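Local coordinates for protein Bd3460 (Bdellovibrio bacteriovorus, PDB 5CEC) that binds the predatory endopeptidase Bd3459 as its ankyrin-repeat immunity protein and probably protects the predator from its own enzyme during invasion of prey cells, at residues N69-G74 / A101-N106; I78-L83 / A112-K117; N88-N93 / G119-I124; G95-L100 / I125-E130; D107-A112 / Q140-T145. All blocks are in the same frame, centred on the assembly; numbering follows the deposited sequence.

Interaction 1: residues N69-G74 / A101-N106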
# COMPACT_ATOMS: atom_id res chain seq x y z
N ASN B 69 -2.95 -12.58 -13.08
CA ASN B 69 -3.69 -11.78 -12.13
C ASN B 69 -3.12 -11.86 -10.73
O ASN B 69 -2.97 -10.83 -10.07
CB ASN B 69 -5.16 -12.23 -12.14
CG ASN B 69 -5.97 -11.58 -13.22
OD1 ASN B 69 -6.37 -10.44 -13.08
ND2 ASN B 69 -6.21 -12.29 -14.31
N ALA B 70 -2.80 -13.06 -10.25
CA ALA B 70 -2.24 -13.23 -8.91
C ALA B 70 -0.88 -12.55 -8.80
O ALA B 70 -0.56 -11.95 -7.78
CB ALA B 70 -2.12 -14.70 -8.57
N ALA B 71 -0.06 -12.69 -9.84
CA ALA B 71 1.27 -12.09 -9.86
C ALA B 71 1.21 -10.56 -9.85
O ALA B 71 1.94 -9.93 -9.08
CB ALA B 71 2.05 -12.57 -11.06
N MET B 72 0.37 -9.99 -10.71
CA MET B 72 0.20 -8.53 -10.82
C MET B 72 -0.27 -7.94 -9.49
O MET B 72 0.15 -6.86 -9.10
CB MET B 72 -0.82 -8.19 -11.92
CG MET B 72 -1.22 -6.72 -12.03
SD MET B 72 -2.15 -6.38 -13.54
CE MET B 72 -3.25 -7.74 -13.41
N GLY B 73 -1.15 -8.67 -8.81
CA GLY B 73 -1.68 -8.22 -7.53
C GLY B 73 -0.78 -8.51 -6.33
O GLY B 73 -1.16 -8.18 -5.20
N GLY B 74 0.38 -9.14 -6.57
CA GLY B 74 1.32 -9.42 -5.50
C GLY B 74 0.83 -10.44 -4.49
O GLY B 74 1.16 -10.35 -3.30
N ALA B 101 6.82 -11.27 -15.65
CA ALA B 101 6.84 -9.85 -16.02
C ALA B 101 5.82 -9.03 -15.28
O ALA B 101 6.16 -7.94 -14.82
CB ALA B 101 6.67 -9.68 -17.51
N PHE B 102 4.62 -9.53 -15.10
CA PHE B 102 3.62 -8.83 -14.28
C PHE B 102 4.12 -8.59 -12.87
O PHE B 102 3.94 -7.50 -12.33
CB PHE B 102 2.30 -9.58 -14.24
CG PHE B 102 1.41 -9.30 -15.40
CD1 PHE B 102 0.67 -8.14 -15.41
CD2 PHE B 102 1.31 -10.15 -16.51
CE1 PHE B 102 -0.14 -7.81 -16.47
CE2 PHE B 102 0.45 -9.83 -17.56
CZ PHE B 102 -0.27 -8.67 -17.52
N ALA B 103 4.76 -9.59 -12.27
CA ALA B 103 5.23 -9.47 -10.90
C ALA B 103 6.31 -8.39 -10.81
O ALA B 103 6.23 -7.49 -9.98
CB ALA B 103 5.76 -10.79 -10.39
N VAL B 104 7.34 -8.50 -11.64
CA VAL B 104 8.44 -7.54 -11.59
C VAL B 104 7.94 -6.13 -11.84
O VAL B 104 8.26 -5.19 -11.08
CB VAL B 104 9.56 -7.95 -12.57
CG1 VAL B 104 10.54 -6.82 -12.80
CG2 VAL B 104 10.24 -9.20 -12.00
N THR B 105 7.14 -5.95 -12.89
CA THR B 105 6.72 -4.61 -13.26
C THR B 105 5.74 -3.98 -12.27
O THR B 105 5.64 -2.76 -12.24
CB THR B 105 6.09 -4.56 -14.66
OG1 THR B 105 4.96 -5.41 -14.70
CG2 THR B 105 7.10 -4.96 -15.75
N ASN B 106 5.06 -4.78 -11.47
CA ASN B 106 4.20 -4.28 -10.41
C ASN B 106 4.84 -4.33 -9.03
O ASN B 106 4.14 -4.18 -8.03
CB ASN B 106 2.85 -4.99 -10.45
CG ASN B 106 1.97 -4.52 -11.60
OD1 ASN B 106 1.23 -3.52 -11.47
ND2 ASN B 106 2.04 -5.21 -12.74

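Interaction 2: residues I78-L83 / A112-K117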
# COMPACT_ATOMS: atom_id res chain seq x y z
N ILE B 78 -1.67 -17.06 -3.35
CA ILE B 78 -2.44 -17.50 -4.51
C ILE B 78 -1.50 -18.00 -5.61
O ILE B 78 -1.76 -19.04 -6.21
CB ILE B 78 -3.38 -16.40 -5.02
CG1 ILE B 78 -4.45 -16.08 -3.97
CG2 ILE B 78 -4.00 -16.81 -6.35
CD1 ILE B 78 -5.31 -14.87 -4.30
N VAL B 79 -0.38 -17.33 -5.82
CA VAL B 79 0.61 -17.82 -6.79
C VAL B 79 1.08 -19.21 -6.38
O VAL B 79 1.15 -20.09 -7.21
CB VAL B 79 1.79 -16.84 -6.92
CG1 VAL B 79 2.98 -17.44 -7.66
CG2 VAL B 79 1.32 -15.61 -7.65
N LYS B 80 1.38 -19.41 -5.10
CA LYS B 80 1.86 -20.72 -4.65
C LYS B 80 0.81 -21.80 -4.89
O LYS B 80 1.14 -22.92 -5.32
CB LYS B 80 2.24 -20.67 -3.17
CG LYS B 80 3.52 -19.93 -2.85
CD LYS B 80 3.76 -19.90 -1.34
CE LYS B 80 5.17 -19.43 -0.98
NZ LYS B 80 5.45 -19.63 0.48
N PHE B 81 -0.45 -21.48 -4.61
CA PHE B 81 -1.56 -22.40 -4.86
C PHE B 81 -1.66 -22.78 -6.34
O PHE B 81 -1.76 -23.96 -6.71
CB PHE B 81 -2.88 -21.81 -4.35
CG PHE B 81 -4.09 -22.63 -4.72
CD1 PHE B 81 -4.32 -23.85 -4.10
CD2 PHE B 81 -4.97 -22.20 -5.72
CE1 PHE B 81 -5.42 -24.62 -4.46
CE2 PHE B 81 -6.07 -22.98 -6.08
CZ PHE B 81 -6.30 -24.19 -5.45
N LEU B 82 -1.57 -21.79 -7.21
CA LEU B 82 -1.62 -22.06 -8.65
C LEU B 82 -0.40 -22.83 -9.15
O LEU B 82 -0.54 -23.72 -10.00
CB LEU B 82 -1.77 -20.77 -9.43
CG LEU B 82 -3.11 -20.05 -9.20
CD1 LEU B 82 -3.11 -18.66 -9.83
CD2 LEU B 82 -4.32 -20.85 -9.67
N LEU B 83 0.78 -22.54 -8.62
CA LEU B 83 1.97 -23.33 -8.97
C LEU B 83 1.80 -24.81 -8.58
O LEU B 83 2.25 -25.70 -9.31
CB LEU B 83 3.24 -22.76 -8.30
CG LEU B 83 3.67 -21.37 -8.77
CD1 LEU B 83 4.83 -20.88 -7.97
CD2 LEU B 83 4.05 -21.41 -10.22
N ALA B 112 7.96 -12.51 -7.68
CA ALA B 112 8.97 -12.72 -8.73
C ALA B 112 9.96 -13.80 -8.26
O ALA B 112 10.30 -14.71 -9.04
CB ALA B 112 9.72 -11.43 -9.04
N GLU B 113 10.44 -13.70 -7.01
CA GLU B 113 11.35 -14.71 -6.49
C GLU B 113 10.76 -16.10 -6.52
O GLU B 113 11.45 -17.05 -6.89
CB GLU B 113 11.86 -14.37 -5.09
CG GLU B 113 12.79 -13.17 -5.08
CD GLU B 113 14.07 -13.46 -5.81
OE1 GLU B 113 14.88 -14.26 -5.31
OE2 GLU B 113 14.23 -12.94 -6.92
N GLU B 114 9.49 -16.20 -6.12
CA GLU B 114 8.78 -17.47 -6.13
C GLU B 114 8.74 -18.04 -7.53
O GLU B 114 8.96 -19.22 -7.72
CB GLU B 114 7.37 -17.29 -5.56
CG GLU B 114 6.58 -18.58 -5.39
CD GLU B 114 7.05 -19.46 -4.24
OE1 GLU B 114 7.77 -18.98 -3.33
OE2 GLU B 114 6.67 -20.65 -4.25
N LEU B 115 8.39 -17.21 -8.51
CA LEU B 115 8.26 -17.65 -9.90
C LEU B 115 9.59 -18.08 -10.48
O LEU B 115 9.69 -19.13 -11.16
CB LEU B 115 7.60 -16.58 -10.77
CG LEU B 115 6.10 -16.38 -10.50
CD1 LEU B 115 5.64 -15.12 -11.19
CD2 LEU B 115 5.26 -17.55 -10.98
N ILE B 116 10.65 -17.33 -10.18
CA ILE B 116 11.99 -17.72 -10.67
C ILE B 116 12.43 -19.08 -10.06
O ILE B 116 12.93 -19.93 -10.79
CB ILE B 116 13.02 -16.60 -10.37
CG1 ILE B 116 12.67 -15.35 -11.19
CG2 ILE B 116 14.45 -17.04 -10.69
CD1 ILE B 116 13.41 -14.10 -10.77
N LYS B 117 12.24 -19.28 -8.76
CA LYS B 117 12.52 -20.56 -8.12
C LYS B 117 11.68 -21.71 -8.66
O LYS B 117 12.10 -22.86 -8.63
CB LYS B 117 12.31 -20.46 -6.59
CG LYS B 117 13.37 -19.62 -5.91
CD LYS B 117 13.21 -19.47 -4.40
CE LYS B 117 11.78 -19.19 -3.96
NZ LYS B 117 11.73 -18.68 -2.56

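Interaction 3: residues N88-N93 / G119-I124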
# COMPACT_ATOMS: atom_id res chain seq x y z
N ASN B 88 0.82 -23.36 -16.61
CA ASN B 88 1.86 -22.93 -17.53
C ASN B 88 2.36 -21.54 -17.16
O ASN B 88 1.57 -20.59 -17.02
CB ASN B 88 1.38 -22.97 -18.99
CG ASN B 88 2.52 -22.64 -19.99
OD1 ASN B 88 2.90 -21.50 -20.11
ND2 ASN B 88 3.11 -23.66 -20.64
N LEU B 89 3.67 -21.40 -17.00
CA LEU B 89 4.25 -20.15 -16.54
C LEU B 89 4.48 -19.13 -17.61
O LEU B 89 4.71 -17.95 -17.29
CB LEU B 89 5.57 -20.39 -15.80
CG LEU B 89 5.58 -21.38 -14.61
CD1 LEU B 89 6.94 -21.41 -13.94
CD2 LEU B 89 4.50 -21.03 -13.61
N GLU B 90 4.41 -19.53 -18.87
CA GLU B 90 4.93 -18.74 -19.98
C GLU B 90 3.89 -18.16 -20.92
O GLU B 90 4.24 -17.49 -21.92
CB GLU B 90 5.97 -19.53 -20.74
CG GLU B 90 7.10 -20.07 -19.89
CD GLU B 90 7.82 -19.05 -19.04
OE1 GLU B 90 7.88 -17.86 -19.39
OE2 GLU B 90 8.35 -19.46 -17.99
N LEU B 91 2.61 -18.33 -20.58
CA LEU B 91 1.57 -17.65 -21.36
C LEU B 91 1.76 -16.15 -21.24
O LEU B 91 2.32 -15.64 -20.26
CB LEU B 91 0.19 -18.09 -20.93
CG LEU B 91 -0.09 -19.59 -21.13
CD1 LEU B 91 -1.38 -19.99 -20.48
CD2 LEU B 91 -0.10 -19.93 -22.61
N LYS B 92 1.32 -15.42 -22.26
CA LYS B 92 1.50 -13.98 -22.35
C LYS B 92 0.19 -13.28 -22.61
O LYS B 92 -0.66 -13.78 -23.37
CB LYS B 92 2.48 -13.63 -23.47
CG LYS B 92 3.89 -14.07 -23.15
CD LYS B 92 4.78 -13.94 -24.34
CE LYS B 92 6.17 -14.40 -24.03
NZ LYS B 92 6.87 -14.69 -25.31
N ASN B 93 0.01 -12.12 -21.99
CA ASN B 93 -1.17 -11.29 -22.29
C ASN B 93 -0.98 -10.52 -23.59
O ASN B 93 0.03 -10.67 -24.27
CB ASN B 93 -1.51 -10.37 -21.13
CG ASN B 93 -0.60 -9.16 -21.07
OD1 ASN B 93 0.58 -9.27 -21.38
ND2 ASN B 93 -1.14 -7.99 -20.73
N GLY B 119 10.93 -21.96 -11.82
CA GLY B 119 11.41 -22.21 -13.17
C GLY B 119 10.87 -21.32 -14.26
O GLY B 119 11.04 -21.62 -15.44
N ALA B 120 10.31 -20.18 -13.87
CA ALA B 120 9.83 -19.24 -14.88
C ALA B 120 11.01 -18.70 -15.68
O ALA B 120 12.09 -18.41 -15.14
CB ALA B 120 9.09 -18.07 -14.22
N ASN B 121 10.80 -18.51 -16.97
CA ASN B 121 11.82 -17.97 -17.87
C ASN B 121 12.12 -16.53 -17.47
O ASN B 121 11.21 -15.70 -17.39
CB ASN B 121 11.25 -18.02 -19.29
CG ASN B 121 12.18 -17.55 -20.37
OD1 ASN B 121 13.38 -17.49 -20.19
ND2 ASN B 121 11.61 -17.30 -21.56
N VAL B 122 13.40 -16.24 -17.27
CA VAL B 122 13.83 -14.90 -16.94
C VAL B 122 14.26 -14.08 -18.15
O VAL B 122 14.40 -12.86 -18.03
CB VAL B 122 14.92 -14.89 -15.85
CG1 VAL B 122 14.45 -15.60 -14.59
CG2 VAL B 122 16.21 -15.53 -16.35
N ASP B 123 14.49 -14.74 -19.29
CA ASP B 123 14.88 -14.04 -20.52
C ASP B 123 13.63 -13.62 -21.27
O ASP B 123 13.28 -14.14 -22.33
CB ASP B 123 15.78 -14.89 -21.38
CG ASP B 123 16.34 -14.16 -22.59
OD1 ASP B 123 16.12 -12.93 -22.73
OD2 ASP B 123 16.98 -14.83 -23.42
N ILE B 124 12.98 -12.59 -20.73
CA ILE B 124 11.71 -12.09 -21.26
C ILE B 124 11.75 -10.58 -21.32
O ILE B 124 12.67 -9.94 -20.75
CB ILE B 124 10.51 -12.58 -20.42
CG1 ILE B 124 10.56 -12.02 -18.98
CG2 ILE B 124 10.46 -14.10 -20.45
CD1 ILE B 124 9.41 -12.48 -18.11
O HOH W 1 8.35 -15.93 -17.52
O HOH W 2 8.73 -17.11 -21.91
O HOH W 3 9.15 -21.86 -17.50

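Interaction 4: residues G95-L100 / I125-E130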
# COMPACT_ATOMS: atom_id res chain seq x y z
N GLY B 95 -0.07 -7.51 -23.91
CA GLY B 95 1.14 -6.73 -23.78
C GLY B 95 2.42 -7.55 -23.86
O GLY B 95 3.50 -7.01 -23.67
N GLY B 96 2.29 -8.84 -24.15
CA GLY B 96 3.47 -9.71 -24.28
C GLY B 96 4.09 -10.18 -22.99
O GLY B 96 5.20 -10.72 -23.03
N GLU B 97 3.39 -9.99 -21.88
CA GLU B 97 3.94 -10.25 -20.56
C GLU B 97 3.53 -11.57 -19.97
O GLU B 97 2.36 -11.93 -19.96
CB GLU B 97 3.57 -9.12 -19.62
CG GLU B 97 4.30 -7.82 -19.96
CD GLU B 97 4.06 -6.70 -18.96
OE1 GLU B 97 2.92 -6.57 -18.47
OE2 GLU B 97 5.03 -5.94 -18.70
N THR B 98 4.52 -12.29 -19.47
CA THR B 98 4.26 -13.48 -18.66
C THR B 98 3.97 -13.05 -17.21
O THR B 98 4.14 -11.85 -16.83
CB THR B 98 5.45 -14.43 -18.61
OG1 THR B 98 6.51 -13.78 -17.90
CG2 THR B 98 5.92 -14.85 -20.02
N ALA B 99 3.49 -13.98 -16.41
CA ALA B 99 3.27 -13.73 -14.99
C ALA B 99 4.48 -13.13 -14.29
O ALA B 99 4.33 -12.23 -13.47
CB ALA B 99 2.83 -15.00 -14.24
N LEU B 100 5.68 -13.62 -14.63
CA LEU B 100 6.88 -13.08 -14.01
C LEU B 100 7.07 -11.61 -14.39
O LEU B 100 7.46 -10.79 -13.53
CB LEU B 100 8.10 -13.92 -14.40
CG LEU B 100 9.44 -13.41 -13.85
CD1 LEU B 100 9.45 -13.24 -12.33
CD2 LEU B 100 10.56 -14.36 -14.27
N ILE B 125 10.78 -10.02 -22.03
CA ILE B 125 10.64 -8.59 -22.27
C ILE B 125 9.37 -8.07 -21.60
O ILE B 125 8.33 -8.71 -21.64
CB ILE B 125 10.54 -8.31 -23.79
CG1 ILE B 125 11.78 -8.83 -24.54
CG2 ILE B 125 10.32 -6.83 -24.11
CD1 ILE B 125 13.10 -8.32 -24.05
N VAL B 126 9.50 -6.92 -20.95
CA VAL B 126 8.36 -6.29 -20.30
C VAL B 126 7.72 -5.29 -21.28
O VAL B 126 8.35 -4.82 -22.23
CB VAL B 126 8.74 -5.62 -18.95
CG1 VAL B 126 9.39 -6.66 -18.03
CG2 VAL B 126 9.67 -4.41 -19.09
N ALA B 127 6.49 -4.96 -20.99
CA ALA B 127 5.71 -4.11 -21.88
C ALA B 127 6.29 -2.70 -21.95
O ALA B 127 7.01 -2.25 -21.04
CB ALA B 127 4.26 -4.04 -21.40
N GLY B 128 5.97 -2.00 -23.03
CA GLY B 128 6.44 -0.64 -23.30
C GLY B 128 7.21 -0.53 -24.58
O GLY B 128 7.67 -1.51 -25.17
N ASP B 129 7.33 0.70 -25.06
CA ASP B 129 7.99 0.96 -26.35
C ASP B 129 9.46 0.62 -26.36
O ASP B 129 10.01 0.32 -27.41
CB ASP B 129 7.82 2.45 -26.76
CG ASP B 129 6.39 2.80 -27.14
OD1 ASP B 129 5.55 1.89 -27.27
OD2 ASP B 129 6.11 4.01 -27.30
N GLU B 130 10.09 0.61 -25.20
CA GLU B 130 11.52 0.38 -25.11
C GLU B 130 11.90 -1.09 -25.26
O GLU B 130 13.06 -1.41 -25.56
CB GLU B 130 12.07 0.84 -23.74
CG GLU B 130 11.71 2.25 -23.30
CD GLU B 130 10.39 2.33 -22.54
OE1 GLU B 130 9.65 1.33 -22.43
OE2 GLU B 130 10.14 3.43 -22.01
O HOH W 4 6.34 -7.43 -23.38
O HOH W 5 7.16 -11.22 -20.89

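Interaction 5: residues D107-A112 / Q140-T145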
# COMPACT_ATOMS: atom_id res chain seq x y z
N ASP B 107 6.17 -4.48 -8.98
CA ASP B 107 6.95 -4.48 -7.75
C ASP B 107 6.54 -5.57 -6.77
O ASP B 107 6.79 -5.45 -5.57
CB ASP B 107 6.93 -3.10 -7.07
CG ASP B 107 7.65 -2.02 -7.85
OD1 ASP B 107 7.93 -2.14 -9.04
OD2 ASP B 107 7.96 -0.97 -7.28
N ALA B 108 6.03 -6.69 -7.30
CA ALA B 108 5.74 -7.87 -6.50
C ALA B 108 6.95 -8.79 -6.53
O ALA B 108 6.95 -9.85 -7.14
CB ALA B 108 4.50 -8.58 -7.00
N TYR B 109 8.01 -8.35 -5.86
CA TYR B 109 9.28 -9.03 -5.94
C TYR B 109 9.35 -10.31 -5.12
O TYR B 109 10.09 -11.22 -5.48
CB TYR B 109 10.41 -8.06 -5.60
CG TYR B 109 10.71 -7.16 -6.78
CD1 TYR B 109 11.39 -7.66 -7.89
CD2 TYR B 109 10.29 -5.82 -6.83
CE1 TYR B 109 11.67 -6.88 -8.99
CE2 TYR B 109 10.55 -5.03 -7.94
CZ TYR B 109 11.25 -5.55 -9.02
OH TYR B 109 11.56 -4.80 -10.12
N ASP B 110 8.54 -10.42 -4.07
CA ASP B 110 8.35 -11.73 -3.43
C ASP B 110 7.77 -12.78 -4.40
O ASP B 110 8.23 -13.94 -4.46
CB ASP B 110 7.47 -11.62 -2.17
CG ASP B 110 6.04 -10.93 -2.42
OD1 ASP B 110 5.77 -10.21 -3.47
OD2 ASP B 110 5.19 -11.11 -1.51
N VAL B 111 6.78 -12.36 -5.18
CA VAL B 111 6.19 -13.21 -6.18
C VAL B 111 7.22 -13.52 -7.27
O VAL B 111 7.35 -14.67 -7.72
CB VAL B 111 4.92 -12.58 -6.79
CG1 VAL B 111 4.48 -13.37 -8.01
CG2 VAL B 111 3.79 -12.53 -5.76
N ALA B 112 7.96 -12.51 -7.68
CA ALA B 112 8.97 -12.72 -8.73
C ALA B 112 9.96 -13.80 -8.26
O ALA B 112 10.30 -14.71 -9.04
CB ALA B 112 9.72 -11.43 -9.04
N GLN B 140 16.76 -1.66 -11.91
CA GLN B 140 16.46 -0.33 -11.43
C GLN B 140 15.85 -0.33 -10.04
O GLN B 140 15.86 0.69 -9.40
CB GLN B 140 15.53 0.41 -12.37
CG GLN B 140 16.16 0.85 -13.68
CD GLN B 140 15.30 1.87 -14.42
OE1 GLN B 140 14.62 1.49 -15.39
NE2 GLN B 140 15.30 3.11 -14.01
N ASN B 141 15.30 -1.45 -9.58
CA ASN B 141 14.37 -1.46 -8.46
C ASN B 141 14.63 -2.47 -7.35
O ASN B 141 14.31 -2.18 -6.22
CB ASN B 141 12.95 -1.66 -8.99
CG ASN B 141 12.48 -0.47 -9.79
OD1 ASN B 141 12.32 0.63 -9.25
ND2 ASN B 141 12.34 -0.65 -11.10
N ASN B 142 15.07 -3.69 -7.66
CA ASN B 142 15.22 -4.72 -6.63
C ASN B 142 16.43 -5.56 -6.91
O ASN B 142 16.43 -6.38 -7.81
CB ASN B 142 13.95 -5.59 -6.55
CG ASN B 142 13.97 -6.51 -5.36
OD1 ASN B 142 14.70 -7.50 -5.35
ND2 ASN B 142 13.19 -6.16 -4.33
N LYS B 143 17.48 -5.34 -6.11
CA LYS B 143 18.75 -5.98 -6.32
C LYS B 143 18.70 -7.50 -6.18
O LYS B 143 19.33 -8.21 -6.95
CB LYS B 143 19.78 -5.39 -5.32
CG LYS B 143 21.19 -5.95 -5.39
CD LYS B 143 22.03 -5.52 -4.18
CE LYS B 143 22.96 -4.35 -4.45
NZ LYS B 143 24.15 -4.45 -3.56
N LYS B 144 17.94 -7.99 -5.21
CA LYS B 144 17.84 -9.43 -4.97
C LYS B 144 17.28 -10.12 -6.21
O LYS B 144 17.82 -11.13 -6.63
CB LYS B 144 16.97 -9.71 -3.75
CG LYS B 144 16.77 -11.18 -3.43
CD LYS B 144 16.00 -11.37 -2.13
CE LYS B 144 15.76 -12.84 -1.83
NZ LYS B 144 15.00 -13.04 -0.57
N THR B 145 16.21 -9.58 -6.79
CA THR B 145 15.63 -10.20 -7.97
C THR B 145 16.51 -10.03 -9.20
O THR B 145 16.65 -10.94 -9.99
CB THR B 145 14.18 -9.74 -8.20
OG1 THR B 145 13.36 -10.29 -7.16
CG2 THR B 145 13.63 -10.24 -9.53

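Interaction 1: residues N69-G74 / A101-N106
M72 and F102 lie side by side and point the same way from two neighbouring helices. M72 CG is anti to the backbone N (chi1 173°), and a bend at chi3 turns the end of the chain. F102 has its ring anti to the carbonyl carbon (chi1 -84°). M72 CB lies 3.8 Å from F102 CD1, oblique to the ring. M72 SD sits 4.8 Å from the centroid of the F102 ring, 63° off its normal. This is an oblique Met-aromatic contact. M72 also runs alongside N106, with M72 CG 3.7 Å from N106 ND2. The N106 amide is held by its own helix end: N106 ND2 donates to F102 O at 3.0 Å, in the carbonyl plane and on a lone pair. F102 O also accepts from N106 N, so two bonds grip it. The chain of Bd3459 packs on M72, F102 and N106 through Y388, R392 and W395. At the other close approach of the backbones, A71 CB meets A103 CB at 4.2 Å. G74, with positive phi, closes the first helix in a Schellman motif. The contact joins helix 66-72 to helix 99-105 of the next predicted ankyrin repeat, and V111 of helix 109-117 packs on A71 and A103.

Interaction 2: residues I78-L83 / A112-K117
L115 CD2 is the apolar centre of this helix pair. It lies 4.0 Å from V79 CG1 and 4.1 Å from L83 CD2, and the L115 side chain crosses both at about a right angle. E114 sits beside it and makes its contacts through its carbon chain and its carboxylate. E114 CG packs 3.9 Å from L83 CD1, the two side chains sliding past each other in opposite directions. The carboxylate then lies across the extended chain of K80, with E114 OE2 3.5 Å from K80 CG and E114 OE1 3.5 Å from K80 CE. K80 NZ stays 4.5 Å from E114 OE1, beyond a salt bridge, so any attraction is probably long-range. Torsions set this crossing. E114 CG is anti to the backbone N (chi1 -174°), and a bend at chi2 (72°) turns the acid against K80. V79 CG1 is likewise anti to the backbone N, which aims it at L115. Farther out, L100 of helix 99-105 packs on L115, and L89 and A118 pack on L83. The two short segments run nearly parallel, at 17°, with axes 10.6 Å apart. Such a pair, one outer helix from each of two successive helix-turn-helix units, is typical of the ankyrin-repeat stack.

Interaction 3: residues N88-N93 / G119-I124
Two loops that follow the second helices of successive predicted ankyrin repeats meet here, by packing and a direct hydrogen bond on one part and through water on the other. In the tight part L89 has CG anti to the carbonyl carbon (chi1 -54°), and L89 CD1 reaches the backbone at A120 N, 3.6 Å away. The same methyl lies 4.0 Å from A120 CB. Beside it the chain of E90 bends at chi2 (-53°) and crosses N121 at about a right angle. N121 N donates to E90 OE2 at 2.8 Å in an almost straight bond, from above the carboxylate plane. G119, with positive phi, ends its helix in a Schellman motif. L67 of helix 66-72 packs on L89, and L100 of helix 99-105 packs on A120. The solvent side is the rest of the carboxylate, to which three waters donate. One links E90 OE2 to G119 O, a second links E90 OE1 to N121 O, and a third, on E90 OE1, accepts from N121 ND2. Counting water, each carboxylate oxygen takes two of these bonds. Both loops carry Asx turns: N88 OD1 accepts from E90 N, and N121 OD1 accepts from D123 N at 3.1 Å, with the donor above the carbonyl plane.

Interaction 4: residues G95-L100 / I125-E130
I125 O is gripped by two waters, both of which donate to it. Two waters thus bridge the backbones: one also donates to G95 O, and the other donates to G96 O and accepts from T98 N at 3.2 Å. E97 OE2 takes one direct bond across the contact, from A127 N at 2.9 Å. The N-H points almost straight at the oxygen (171°) but arrives from above the carboxylate plane. E97 OE1 has a partner outside, S393 OG of the chain of Bd3459. E97 CG is anti to the carbonyl carbon (chi1 -70°), and the chain beyond it is extended, which carries the acid to the other loop. These loops are the long hairpin-like connections that lead into the first helices of ankyrin units, and T98 is the N-cap of helix 99-105. N93 OD1, earlier in the same loop, accepts from E97 N. The carboxylate also lies against A127 CB, with E97 OE2 3.4 Å away, and V126 CB approaches the same oxygen at 3.7 Å. A127 CB rests 3.8 Å from G95 O, and S393 of the Bd3459 chain packs on A127.

Interaction 5: residues D107-A112 / Q140-T145
Y109 has its ring anti to the carbonyl carbon (chi1 -78°), and N142 has CG anti to the backbone N (chi1 -170°). These torsions send the two side chains toward each other, tip to tip. N142 CB ends up 3.4 Å from the centroid of the Y109 ring and almost on its normal, a CH-pi contact over one face. The amide plane of N142 is stacked on the ring, only 16° from parallel. N142 is the N-cap of helix 143-152: its OD1 accepts from T145 N at 2.9 Å, in the carbonyl plane. That bond helps to fix the rotation of the amide under the ring. N142 ND2 donates to S345 OG of the chain of Bd3459. T145 meets the ring at its edge, with T145 OG1 3.4 Å from Y109 CD1 and T145 CG2 near the ring plane. T145 OG1 is hydrogen-bonded to E113 OE2. T145 CG2 also touches A112 CB, at 4.1 Å. At the far end of the ring Y109 OH lies 3.6 Å from N141 CB. The contact wedges the start of helix 109-117 against the turn between helix 134-141 and helix 143-152, with V104 of helix 99-105 packed on Y109.

In the fold
The five contacts belong to one ankyrin stack. Interactions 1 to 3 join two successive predicted repeats, and interaction 4 joins the loop before helix 99-105 to the loop before helix 134-141. The segments of these four alternate along the chain. Interaction 5 opens after interaction 1 closes and carries the stacking on to helices 134-141 and 143-152. Interactions 1 and 4 both use helix 99-105. Interactions 2 and 5 share helix 109-117 and residue A112. Centres lie from about 10 Å apart (1 and 5, 3 and 4) to about 18 Å (2 and 4). Bd3459 touches residues in interactions 1, 3, 4 and 5, so segments 78-83 and 112-117 lie away from the bound enzyme, whereas the start of helix 109-117 reaches it.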